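Local coordinates for FAD-binding oxidoreductase (Gulosibacter chungangensis, PDB 7PBG), which oxidises 4-ethylphenol with a covalently attached FAD cofactor, probably dehydrogenating it to 4-vinylphenol, at residues A[59-62]-A[66-69]; A[16-21]-A[71-76]; A[115-120]-A[136-141]; A[39-44]-A[102-107]. All coordinates share one frame; numbering follows the deposited sequence.

Contact 1. Residues A[59-62]-A[66-69]; sequences IWPG and DVQV
Gly62 N donates to Asp66 OD2 across 2.8 Å, and this bond ties the end of the loop after strand 57-59 to the first turn of helix 64-77. The N-H...O angle of 152° makes it fairly straight, although the nitrogen meets the oxygen on its anti side and 26° out of the carboxylate plane. Asp66 can reach back because its CG sits beside its own backbone N (chi1 -78°), which turns the carboxylate toward the incoming loop. Aspartate suits this place: its short side chain takes up a backbone N-H of the loop, and its negative charge near the start of a helix should be favoured by the helix dipole. Its own backbone N is held by Ser63 OG.

Beside the bond lies an apolar patch. Pro61 CB touches Asp66 CB at 3.8 Å and Val67 CG2 at 3.9 Å, the pyrrolidine ring lying obliquely across the valine branch. A rigid proline limits how the loop can bend, while the compact, branched valine fills the buried side and also meets Val185 and Leu107. The arrangement is that of the tight beta-to-alpha turn opening a beta-alpha-beta crossover, here from strand 57-59 through helix 64-77 to parallel strand 81-84.

Contact 2. Residues A[16-21]-A[71-76]; sequences ANAISE and VRIANK
Two nearly antiparallel helices pack side by side here: helix 12-26 and helix 64-77, whose short segments run at 162° with their axes 10.1 Å apart at closest approach. Ile73 is the main apolar side chain between them. Ile73 CD1 lies 3.8 Å from Glu21 C. Ile73 CG2 comes within 4.4 Å of Ala18 CB. With CG1 beside its backbone N (chi1 -66°), the isoleucine spreads its two branches over different parts of the neighbouring helix, CD1 at Glu21 and CG2 between Glu21 and Ala18. Small Ala18 lets Ile73 CG2 settle against the helix, where the CA atoms of Ala18 and Ile73 are 6.7 Å apart.

Toward the solvent-exposed side the chemistry turns polar. Lys76, extended along its whole length, crosses Glu21 at about a right angle and places NZ 2.6 Å from Glu21 OE2, on the syn lone pair, as a salt bridge. The same oxygen is hydrogen-bonded to Tyr77 OH, so two groups fix the carboxylate. On another side of helix 64-77, Asn75 ND2 turns back to Val71 O at 2.8 Å and also hydrogen-bonds Ala187 O. Val71 and Ala74 rest on Leu81 of strand 81-84, and Phe22 of helix 12-26 meets Ile59 of strand 57-59; both helices thus lie against the mixed sheet, an arrangement typical of alpha/beta folds.

Contact 3. Residues A[115-120]-A[136-141]; sequences LEINEK and YEAVRD
The guanidinium of Arg140 lies on the side of helix 132-142 turned from Ile117, the residue of strand 114-118 that meets this helix at Ala138 and Val139 within the FAD-binding domain. Over one face of this flat group stands Glu137 CA, 4.1 Å above the plane and offset toward the rim; at its edge is the carboxylate of Asp141. Arg140 NE lies 3.0 Å from Asp141 OD1 in a salt bridge that keeps to the guanidinium plane but comes in 37° above that of the carboxylate. Charged side chains suit this exposed flank.

Strand 114-118, beside which the helix packs, belongs to an antiparallel sheet; Val139 also reaches Leu235 in that sheet. On the strand, Asn118 ND2 bonds Glu116 OE2 at 3.2 Å, the two side chains sharing the strand side away from the helix. Beyond it, Lys120 forms a salt bridge with Glu260 of the second subunit.

Ile117 alone bridges strand and helix, a branched residue suited both to a strand and to apolar packing. Its CG1 stands beside the backbone N (chi1 -59°) and sends CD1 across the gap, to 3.9 Å from Ala138 CB, 4.2 Å from Val139 CG2 and 3.4 Å from Ala138 O.

Contact 4. Residues A[39-44]-A[102-107]; sequences SEYDDK and TVLLHL
The polar part of this contact is a single hydrogen bond between Tyr41 OH and His106 ND1, 2.7 Å long; either group could be the donor. ND1 meets the phenol near the plane of the tyrosine ring, and the hydroxyl in turn sits at the edge of the imidazole. Trp60 NE1 also bonds Tyr41 OH, so this buried oxygen has two partners and its ring is pinned at the far end. His106 can present ND1 because its CG is anti to the backbone N (chi1 -180°), which carries the imidazole out toward the loop.

Ring contacts accompany the bond. The two rings are neither stacked nor edge-to-face: their planes make 63° and their centroids are 5.3 Å apart, with Tyr41 CE1 3.6 Å from His106 CG. Strand 103-106 is central in the parallel part of the small sheet of the FAD-binding domain, between 57-59 and 81-84. His106 also meets Phe84 there, and its side chain is about 7 Å from the bound FAD.

Apolar packing comes from Leu104, whose CD1 touches Tyr41 CB at 3.5 Å; leucine fills this buried place and also packs on Val58 and Phe84. Hydrogen bonds of backbone atoms, one of them to a side chain, hold the loop that delivers the tyrosine: Asp42 N reaches Ser39 O at 3.1 Å in a type I beta turn, while Tyr41 O accepts from Ser95 OG.

In the fold
Contacts 1, 2 and 4 gather at one small mixed sheet of the FAD-binding domain, whereas contact 3 lies about 26 Å or more from them, between centres, on the antiparallel sheet. Contact 4 is buried and joins a loop to strand 103-106 through aromatic and hydrogen-bonding groups near the cofactor. Contact 1 touches it: Ile59 N lies 2.8 Å from Leu104 O, a probable backbone bond between neighbouring strands. Contacts 1 and 2 share helix 64-77, the former fixing its start by a backbone-to-carboxylate bond, the latter its later turns by an apolar seam and an exposed salt bridge. Contacts 1, 2 and 3 are partly buried; contact 3, without hydrogen bonds across, relies on apolar packing.

Contact 1. Residues A[59-62]-A[66-69]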
loop_
_atom_site.group_PDB
_atom_site.type_symbol
_atom_site.label_atom_id
_atom_site.label_comp_id
_atom_site.label_asym_id
_atom_site.label_seq_id
_atom_site.Cartn_x
_atom_site.Cartn_y
_atom_site.Cartn_z
ATOM N N ILE A 59 1.556 -24.353 -21.049
ATOM C CA ILE A 59 0.130 -24.263 -21.415
ATOM C C ILE A 59 -0.180 -22.787 -21.634
ATOM O O ILE A 59 0.245 -21.949 -20.830
ATOM C CB ILE A 59 -0.762 -24.860 -20.318
ATOM C CG1 ILE A 59 -0.381 -26.306 -19.998
ATOM C CG2 ILE A 59 -2.222 -24.704 -20.707
ATOM C CD1 ILE A 59 -1.170 -26.925 -18.860
ATOM N N TRP A 60 -0.944 -22.528 -22.675
ATOM C CA TRP A 60 -1.434 -21.193 -23.051
ATOM C C TRP A 60 -2.916 -21.127 -22.750
ATOM O O TRP A 60 -3.764 -21.348 -23.619
ATOM C CB TRP A 60 -1.135 -20.991 -24.536
ATOM C CG TRP A 60 0.325 -20.996 -24.826
ATOM C CD1 TRP A 60 1.305 -20.376 -24.121
ATOM C CD2 TRP A 60 0.974 -21.642 -25.933
ATOM N NE1 TRP A 60 2.524 -20.574 -24.719
ATOM C CE2 TRP A 60 2.357 -21.346 -25.829
ATOM C CE3 TRP A 60 0.518 -22.419 -27.002
ATOM C CZ2 TRP A 60 3.297 -21.835 -26.731
ATOM C CZ3 TRP A 60 1.448 -22.886 -27.910
ATOM C CH2 TRP A 60 2.807 -22.572 -27.782
ATOM N N PRO A 61 -3.307 -20.815 -21.504
ATOM C CA PRO A 61 -4.707 -20.660 -21.202
ATOM C C PRO A 61 -5.347 -19.454 -21.891
ATOM O O PRO A 61 -4.660 -18.451 -22.091
ATOM C CB PRO A 61 -4.790 -20.494 -19.677
ATOM C CG PRO A 61 -3.376 -20.428 -19.175
ATOM C CD PRO A 61 -2.431 -20.590 -20.346
ATOM N N GLY A 62 -6.631 -19.600 -22.216
ATOM C CA GLY A 62 -7.384 -18.646 -23.046
ATOM C C GLY A 62 -8.284 -17.740 -22.234
ATOM O O GLY A 62 -8.836 -16.796 -22.835
ATOM N N ASP A 66 -10.178 -21.354 -18.071
ATOM C CA ASP A 66 -9.085 -22.291 -18.463
ATOM C C ASP A 66 -8.121 -22.390 -17.273
ATOM O O ASP A 66 -7.736 -23.479 -16.877
ATOM C CB ASP A 66 -8.315 -21.844 -19.695
ATOM C CG ASP A 66 -9.025 -22.105 -21.016
ATOM O OD1 ASP A 66 -10.158 -22.633 -21.001
ATOM O OD2 ASP A 66 -8.418 -21.802 -22.049
ATOM N N VAL A 67 -7.678 -21.261 -16.751
ATOM C CA VAL A 67 -6.789 -21.274 -15.544
ATOM C C VAL A 67 -7.421 -22.112 -14.424
ATOM O O VAL A 67 -6.712 -22.958 -13.799
ATOM C CB VAL A 67 -6.420 -19.849 -15.088
ATOM C CG1 VAL A 67 -5.570 -19.905 -13.829
ATOM C CG2 VAL A 67 -5.672 -19.127 -16.164
ATOM N N GLN A 68 -8.706 -21.925 -14.124
ATOM C CA GLN A 68 -9.358 -22.693 -13.030
ATOM C C GLN A 68 -9.252 -24.200 -13.300
ATOM O O GLN A 68 -8.973 -24.949 -12.371
ATOM C CB GLN A 68 -10.826 -22.334 -12.866
ATOM C CG GLN A 68 -11.035 -20.861 -12.586
ATOM C CD GLN A 68 -12.509 -20.579 -12.479
ATOM O OE1 GLN A 68 -13.122 -20.140 -13.456
ATOM N NE2 GLN A 68 -13.092 -20.923 -11.331
ATOM N N VAL A 69 -9.581 -24.627 -14.509
ATOM C CA VAL A 69 -9.630 -26.078 -14.829
ATOM C C VAL A 69 -8.214 -26.619 -14.785
ATOM O O VAL A 69 -8.041 -27.746 -14.281
ATOM C CB VAL A 69 -10.349 -26.419 -16.152
ATOM C CG1 VAL A 69 -9.734 -25.793 -17.357
ATOM C CG2 VAL A 69 -10.454 -27.933 -16.365
#

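Contact 2. Residues A[16-21]-A[71-76]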
loop_
_atom_site.group_PDB
_atom_site.type_symbol
_atom_site.label_atom_id
_atom_site.label_comp_id
_atom_site.label_asym_id
_atom_site.label_seq_id
_atom_site.Cartn_x
_atom_site.Cartn_y
_atom_site.Cartn_z
ATOM N N ALA A 16 1.543 -38.026 -18.156
ATOM C CA ALA A 16 0.832 -38.192 -19.446
ATOM C C ALA A 16 -0.684 -38.086 -19.198
ATOM O O ALA A 16 -1.413 -37.596 -20.096
ATOM C CB ALA A 16 1.179 -39.516 -20.101
ATOM N N ASN A 17 -1.164 -38.571 -18.061
ATOM C CA ASN A 17 -2.623 -38.594 -17.772
ATOM C C ASN A 17 -3.081 -37.151 -17.538
ATOM O O ASN A 17 -4.105 -36.790 -18.116
ATOM C CB ASN A 17 -3.017 -39.493 -16.607
ATOM C CG ASN A 17 -3.035 -40.961 -16.971
ATOM O OD1 ASN A 17 -3.226 -41.323 -18.124
ATOM N ND2 ASN A 17 -2.835 -41.799 -15.981
ATOM N N ALA A 18 -2.293 -36.368 -16.799
ATOM C CA ALA A 18 -2.553 -34.927 -16.551
ATOM C C ALA A 18 -2.512 -34.150 -17.867
ATOM O O ALA A 18 -3.426 -33.326 -18.128
ATOM C CB ALA A 18 -1.557 -34.390 -15.564
ATOM N N ILE A 19 -1.502 -34.399 -18.703
ATOM C CA ILE A 19 -1.356 -33.744 -20.039
ATOM C C ILE A 19 -2.590 -34.055 -20.896
ATOM O O ILE A 19 -3.125 -33.129 -21.559
ATOM C CB ILE A 19 -0.039 -34.153 -20.748
ATOM C CG1 ILE A 19 1.200 -33.631 -20.018
ATOM C CG2 ILE A 19 -0.039 -33.731 -22.213
ATOM C CD1 ILE A 19 1.388 -32.103 -20.050
ATOM N N SER A 20 -3.063 -35.296 -20.887
ATOM C CA SER A 20 -4.282 -35.692 -21.631
ATOM C C SER A 20 -5.509 -34.903 -21.108
ATOM O O SER A 20 -6.325 -34.434 -21.956
ATOM C CB SER A 20 -4.458 -37.193 -21.563
ATOM O OG SER A 20 -5.745 -37.530 -22.016
ATOM N N GLU A 21 -5.612 -34.652 -19.796
ATOM C CA GLU A 21 -6.741 -33.875 -19.197
ATOM C C GLU A 21 -6.602 -32.382 -19.561
ATOM O O GLU A 21 -7.601 -31.779 -19.981
ATOM C CB GLU A 21 -6.801 -34.083 -17.685
ATOM C CG GLU A 21 -7.246 -35.497 -17.294
ATOM C CD GLU A 21 -7.852 -35.621 -15.905
ATOM O OE1 GLU A 21 -8.624 -34.713 -15.500
ATOM O OE2 GLU A 21 -7.607 -36.655 -15.261
ATOM N N VAL A 71 -5.758 -25.572 -12.851
ATOM C CA VAL A 71 -5.385 -25.647 -11.410
ATOM C C VAL A 71 -6.045 -26.881 -10.765
ATOM O O VAL A 71 -5.394 -27.543 -9.924
ATOM C CB VAL A 71 -5.787 -24.342 -10.716
ATOM C CG1 VAL A 71 -5.692 -24.513 -9.204
ATOM C CG2 VAL A 71 -4.892 -23.201 -11.174
ATOM N N ARG A 72 -7.303 -27.152 -11.105
ATOM C CA ARG A 72 -8.045 -28.299 -10.526
ATOM C C ARG A 72 -7.326 -29.580 -10.925
ATOM O O ARG A 72 -7.109 -30.434 -10.046
ATOM C CB ARG A 72 -9.498 -28.303 -10.973
ATOM C CG ARG A 72 -10.303 -27.183 -10.335
ATOM C CD ARG A 72 -11.654 -27.061 -11.000
ATOM N NE ARG A 72 -12.336 -25.871 -10.521
ATOM C CZ ARG A 72 -13.099 -25.078 -11.262
ATOM N NH1 ARG A 72 -13.251 -25.289 -12.557
ATOM N NH2 ARG A 72 -13.664 -24.031 -10.699
ATOM N N ILE A 73 -7.015 -29.711 -12.212
ATOM C CA ILE A 73 -6.280 -30.897 -12.732
ATOM C C ILE A 73 -4.945 -30.991 -11.995
ATOM O O ILE A 73 -4.531 -32.107 -11.626
ATOM C CB ILE A 73 -6.122 -30.854 -14.261
ATOM C CG1 ILE A 73 -7.479 -30.985 -14.948
ATOM C CG2 ILE A 73 -5.144 -31.919 -14.738
ATOM C CD1 ILE A 73 -7.493 -30.498 -16.376
ATOM N N ALA A 74 -4.212 -29.893 -11.853
ATOM C CA ALA A 74 -2.894 -29.908 -11.173
ATOM C C ALA A 74 -3.024 -30.450 -9.752
ATOM O O ALA A 74 -2.177 -31.242 -9.318
ATOM C CB ALA A 74 -2.273 -28.524 -11.185
ATOM N N ASN A 75 -4.079 -30.056 -9.043
ATOM C CA ASN A 75 -4.339 -30.545 -7.665
ATOM C C ASN A 75 -4.591 -32.062 -7.701
ATOM O O ASN A 75 -4.052 -32.749 -6.858
ATOM C CB ASN A 75 -5.541 -29.825 -7.038
ATOM C CG ASN A 75 -5.147 -28.523 -6.369
ATOM O OD1 ASN A 75 -4.677 -28.506 -5.219
ATOM N ND2 ASN A 75 -5.335 -27.425 -7.080
ATOM N N LYS A 76 -5.366 -32.542 -8.665
ATOM C CA LYS A 76 -5.741 -33.984 -8.706
ATOM C C LYS A 76 -4.447 -34.800 -8.876
ATOM O O LYS A 76 -4.287 -35.817 -8.194
ATOM C CB LYS A 76 -6.751 -34.245 -9.821
ATOM C CG LYS A 76 -7.130 -35.706 -10.027
ATOM C CD LYS A 76 -8.134 -35.879 -11.140
ATOM C CE LYS A 76 -8.080 -37.253 -11.773
ATOM N NZ LYS A 76 -8.851 -37.272 -13.037
#

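Contact 3. Residues A[115-120]-A[136-141]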
loop_
_atom_site.group_PDB
_atom_site.type_symbol
_atom_site.label_atom_id
_atom_site.label_comp_id
_atom_site.label_asym_id
_atom_site.label_seq_id
_atom_site.Cartn_x
_atom_site.Cartn_y
_atom_site.Cartn_z
ATOM N N LEU A 115 -8.702 -3.940 -21.068
ATOM C CA LEU A 115 -10.175 -4.053 -20.928
ATOM C C LEU A 115 -10.831 -2.708 -20.681
ATOM O O LEU A 115 -12.045 -2.614 -20.870
ATOM C CB LEU A 115 -10.509 -5.047 -19.827
ATOM C CG LEU A 115 -10.016 -6.443 -20.147
ATOM C CD1 LEU A 115 -10.263 -7.337 -18.999
ATOM C CD2 LEU A 115 -10.681 -7.018 -21.389
ATOM N N GLU A 116 -10.073 -1.722 -20.220
ATOM C CA GLU A 116 -10.651 -0.418 -19.859
ATOM C C GLU A 116 -9.509 0.587 -19.843
ATOM O O GLU A 116 -8.467 0.300 -19.261
ATOM C CB GLU A 116 -11.387 -0.467 -18.528
ATOM C CG GLU A 116 -12.062 0.854 -18.165
ATOM C CD GLU A 116 -12.991 0.815 -16.965
ATOM O OE1 GLU A 116 -13.008 -0.211 -16.296
ATOM O OE2 GLU A 116 -13.717 1.830 -16.734
ATOM N N ILE A 117 -9.806 1.783 -20.304
ATOM C CA ILE A 117 -8.985 3.001 -20.093
ATOM C C ILE A 117 -9.969 4.085 -19.660
ATOM O O ILE A 117 -10.682 4.668 -20.486
ATOM C CB ILE A 117 -8.205 3.389 -21.333
ATOM C CG1 ILE A 117 -7.270 2.268 -21.793
ATOM C CG2 ILE A 117 -7.460 4.697 -21.125
ATOM C CD1 ILE A 117 -6.826 2.484 -23.205
ATOM N N ASN A 118 -10.023 4.291 -18.360
ATOM C CA ASN A 118 -10.998 5.230 -17.775
ATOM C C ASN A 118 -10.281 6.569 -17.629
ATOM O O ASN A 118 -9.456 6.723 -16.675
ATOM C CB ASN A 118 -11.536 4.651 -16.474
ATOM C CG ASN A 118 -12.704 5.447 -15.934
ATOM O OD1 ASN A 118 -12.693 6.687 -15.951
ATOM N ND2 ASN A 118 -13.716 4.727 -15.468
ATOM N N GLU A 119 -10.617 7.536 -18.468
ATOM C CA GLU A 119 -9.933 8.850 -18.358
ATOM C C GLU A 119 -10.385 9.610 -17.090
ATOM O O GLU A 119 -9.535 10.172 -16.421
ATOM C CB GLU A 119 -10.222 9.690 -19.588
ATOM C CG GLU A 119 -9.437 10.986 -19.586
ATOM C CD GLU A 119 -9.501 11.712 -20.923
ATOM O OE1 GLU A 119 -10.425 11.379 -21.746
ATOM O OE2 GLU A 119 -8.602 12.562 -21.159
ATOM N N LYS A 120 -11.694 9.687 -16.823
ATOM C CA LYS A 120 -12.255 10.519 -15.735
ATOM C C LYS A 120 -11.628 10.101 -14.397
ATOM O O LYS A 120 -11.437 10.963 -13.575
ATOM C CB LYS A 120 -13.777 10.348 -15.666
ATOM C CG LYS A 120 -14.459 11.210 -14.605
ATOM C CD LYS A 120 -15.973 11.218 -14.729
ATOM C CE LYS A 120 -16.608 12.156 -13.718
ATOM N NZ LYS A 120 -18.077 12.270 -13.881
ATOM N N TYR A 136 0.724 1.604 -23.604
ATOM C CA TYR A 136 1.072 2.960 -24.059
ATOM C C TYR A 136 0.295 3.239 -25.338
ATOM O O TYR A 136 -0.352 4.321 -25.453
ATOM C CB TYR A 136 2.563 3.084 -24.261
ATOM C CG TYR A 136 2.934 4.341 -24.976
ATOM C CD1 TYR A 136 2.841 5.538 -24.311
ATOM C CD2 TYR A 136 3.283 4.316 -26.311
ATOM C CE1 TYR A 136 3.189 6.710 -24.942
ATOM C CE2 TYR A 136 3.580 5.491 -26.972
ATOM C CZ TYR A 136 3.507 6.687 -26.289
ATOM O OH TYR A 136 3.811 7.864 -26.930
ATOM N N GLU A 137 0.358 2.311 -26.264
ATOM C CA GLU A 137 -0.320 2.504 -27.575
ATOM C C GLU A 137 -1.836 2.609 -27.345
ATOM O O GLU A 137 -2.458 3.498 -27.937
ATOM C CB GLU A 137 0.048 1.368 -28.524
ATOM C CG GLU A 137 1.475 1.532 -29.052
ATOM C CD GLU A 137 2.025 0.424 -29.919
ATOM O OE1 GLU A 137 1.313 -0.566 -30.109
ATOM O OE2 GLU A 137 3.188 0.547 -30.328
ATOM N N ALA A 138 -2.415 1.754 -26.501
ATOM C CA ALA A 138 -3.877 1.748 -26.248
ATOM C C ALA A 138 -4.307 3.074 -25.633
ATOM O O ALA A 138 -5.323 3.604 -26.073
ATOM C CB ALA A 138 -4.294 0.585 -25.411
ATOM N N VAL A 139 -3.511 3.635 -24.711
ATOM C CA VAL A 139 -3.832 4.927 -24.077
ATOM C C VAL A 139 -3.682 6.009 -25.149
ATOM O O VAL A 139 -4.575 6.847 -25.252
ATOM C CB VAL A 139 -2.974 5.166 -22.818
ATOM C CG1 VAL A 139 -3.141 6.566 -22.286
ATOM C CG2 VAL A 139 -3.286 4.127 -21.755
ATOM N N ARG A 140 -2.607 5.992 -25.917
ATOM C CA ARG A 140 -2.360 7.026 -26.945
ATOM C C ARG A 140 -3.539 7.030 -27.916
ATOM O O ARG A 140 -4.115 8.128 -28.190
ATOM C CB ARG A 140 -1.066 6.771 -27.709
ATOM C CG ARG A 140 -0.829 7.775 -28.827
ATOM C CD ARG A 140 0.323 7.280 -29.675
ATOM N NE ARG A 140 -0.007 6.012 -30.332
ATOM C CZ ARG A 140 0.873 5.154 -30.840
ATOM N NH1 ARG A 140 2.171 5.393 -30.755
ATOM N NH2 ARG A 140 0.438 4.038 -31.399
ATOM N N ASP A 141 -3.925 5.861 -28.391
ATOM C CA ASP A 141 -4.973 5.775 -29.446
ATOM C C ASP A 141 -6.375 6.087 -28.878
ATOM O O ASP A 141 -7.247 6.399 -29.697
ATOM C CB ASP A 141 -4.869 4.455 -30.193
ATOM C CG ASP A 141 -3.544 4.301 -30.916
ATOM O OD1 ASP A 141 -2.830 5.327 -31.157
ATOM O OD2 ASP A 141 -3.181 3.175 -31.145
#

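Contact 4. Residues A[39-44]-A[102-107]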
loop_
_atom_site.group_PDB
_atom_site.type_symbol
_atom_site.label_atom_id
_atom_site.label_comp_id
_atom_site.label_asym_id
_atom_site.label_seq_id
_atom_site.Cartn_x
_atom_site.Cartn_y
_atom_site.Cartn_z
ATOM N N SER A 39 11.540 -25.194 -24.416
ATOM C CA SER A 39 12.900 -24.668 -24.159
ATOM C C SER A 39 12.899 -23.150 -24.282
ATOM O O SER A 39 13.768 -22.525 -23.658
ATOM C CB SER A 39 13.957 -25.304 -25.070
ATOM O OG SER A 39 13.682 -25.050 -26.429
ATOM N N GLU A 40 11.970 -22.605 -25.060
ATOM C CA GLU A 40 11.733 -21.141 -25.161
ATOM C C GLU A 40 11.536 -20.555 -23.748
ATOM O O GLU A 40 11.762 -19.337 -23.568
ATOM C CB GLU A 40 10.510 -20.892 -26.031
ATOM C CG GLU A 40 10.242 -19.433 -26.337
ATOM C CD GLU A 40 9.235 -19.226 -27.468
ATOM O OE1 GLU A 40 9.333 -19.947 -28.499
ATOM O OE2 GLU A 40 8.345 -18.356 -27.325
ATOM N N TYR A 41 11.036 -21.355 -22.818
ATOM C CA TYR A 41 10.594 -20.878 -21.473
ATOM C C TYR A 41 11.677 -21.191 -20.442
ATOM O O TYR A 41 11.459 -20.906 -19.258
ATOM C CB TYR A 41 9.209 -21.438 -21.111
ATOM C CG TYR A 41 8.106 -20.857 -21.941
ATOM C CD1 TYR A 41 7.485 -19.672 -21.590
ATOM C CD2 TYR A 41 7.776 -21.433 -23.162
ATOM C CE1 TYR A 41 6.460 -19.137 -22.356
ATOM C CE2 TYR A 41 6.765 -20.906 -23.938
ATOM C CZ TYR A 41 6.110 -19.751 -23.545
ATOM O OH TYR A 41 5.122 -19.221 -24.335
ATOM N N ASP A 42 12.792 -21.812 -20.830
ATOM C CA ASP A 42 13.965 -21.907 -19.922
ATOM C C ASP A 42 14.553 -20.495 -19.700
ATOM O O ASP A 42 14.393 -19.608 -20.542
ATOM C CB ASP A 42 15.036 -22.829 -20.508
ATOM C CG ASP A 42 14.591 -24.279 -20.654
ATOM O OD1 ASP A 42 13.562 -24.668 -20.021
ATOM O OD2 ASP A 42 15.308 -25.012 -21.385
ATOM N N ASP A 43 15.210 -20.284 -18.560
ATOM C CA ASP A 43 15.765 -18.968 -18.205
ATOM C C ASP A 43 16.705 -18.528 -19.327
ATOM O O ASP A 43 17.646 -19.294 -19.656
ATOM C CB ASP A 43 16.498 -19.090 -16.860
ATOM C CG ASP A 43 16.975 -17.808 -16.226
ATOM O OD1 ASP A 43 16.851 -16.733 -16.901
ATOM O OD2 ASP A 43 17.442 -17.889 -15.011
ATOM N N LYS A 44 16.536 -17.301 -19.837
ATOM C CA LYS A 44 17.467 -16.749 -20.843
ATOM C C LYS A 44 18.846 -16.487 -20.238
ATOM O O LYS A 44 19.849 -16.552 -20.997
ATOM C CB LYS A 44 16.916 -15.465 -21.457
ATOM C CG LYS A 44 15.564 -15.591 -22.130
ATOM C CD LYS A 44 15.505 -16.649 -23.191
ATOM C CE LYS A 44 14.255 -16.569 -24.052
ATOM N NZ LYS A 44 14.112 -17.798 -24.870
ATOM N N THR A 102 8.210 -28.482 -13.469
ATOM C CA THR A 102 7.002 -27.662 -13.241
ATOM C C THR A 102 6.330 -27.467 -14.589
ATOM O O THR A 102 7.050 -27.294 -15.573
ATOM C CB THR A 102 7.353 -26.385 -12.499
ATOM O OG1 THR A 102 7.839 -26.804 -11.216
ATOM C CG2 THR A 102 6.175 -25.424 -12.345
ATOM N N VAL A 103 5.003 -27.518 -14.609
ATOM C CA VAL A 103 4.214 -27.157 -15.811
ATOM C C VAL A 103 4.098 -25.630 -15.804
ATOM O O VAL A 103 3.611 -25.088 -14.789
ATOM C CB VAL A 103 2.856 -27.861 -15.808
ATOM C CG1 VAL A 103 1.934 -27.306 -16.860
ATOM C CG2 VAL A 103 3.014 -29.375 -15.970
ATOM N N LEU A 104 4.456 -24.971 -16.892
ATOM C CA LEU A 104 4.420 -23.484 -16.960
ATOM C C LEU A 104 3.087 -23.032 -17.547
ATOM O O LEU A 104 2.586 -23.681 -18.546
ATOM C CB LEU A 104 5.591 -23.023 -17.801
ATOM C CG LEU A 104 6.938 -23.672 -17.455
ATOM C CD1 LEU A 104 8.030 -23.033 -18.279
ATOM C CD2 LEU A 104 7.256 -23.529 -15.983
ATOM N N LEU A 105 2.504 -21.983 -16.953
ATOM C CA LEU A 105 1.297 -21.342 -17.517
ATOM C C LEU A 105 1.739 -19.980 -18.038
ATOM O O LEU A 105 1.921 -19.107 -17.241
ATOM C CB LEU A 105 0.191 -21.177 -16.470
ATOM C CG LEU A 105 -0.636 -22.413 -16.156
ATOM C CD1 LEU A 105 0.215 -23.639 -15.890
ATOM C CD2 LEU A 105 -1.617 -22.140 -15.021
ATOM N N HIS A 106 1.849 -19.812 -19.353
ATOM C CA HIS A 106 2.104 -18.482 -19.942
ATOM C C HIS A 106 0.752 -17.829 -20.252
ATOM O O HIS A 106 0.237 -17.997 -21.357
ATOM C CB HIS A 106 3.038 -18.621 -21.125
ATOM C CG HIS A 106 3.349 -17.324 -21.765
ATOM N ND1 HIS A 106 3.827 -17.243 -23.022
ATOM C CD2 HIS A 106 3.147 -16.071 -21.335
ATOM C CE1 HIS A 106 3.955 -15.964 -23.354
ATOM N NE2 HIS A 106 3.561 -15.229 -22.330
ATOM N N LEU A 107 0.239 -17.075 -19.291
ATOM C CA LEU A 107 -1.082 -16.446 -19.376
ATOM C C LEU A 107 -1.108 -15.424 -20.500
ATOM O O LEU A 107 -2.148 -15.291 -21.121
ATOM C CB LEU A 107 -1.472 -15.821 -18.035
ATOM C CG LEU A 107 -2.242 -16.775 -17.119
ATOM C CD1 LEU A 107 -1.336 -17.790 -16.485
ATOM C CD2 LEU A 107 -3.051 -16.013 -16.087
#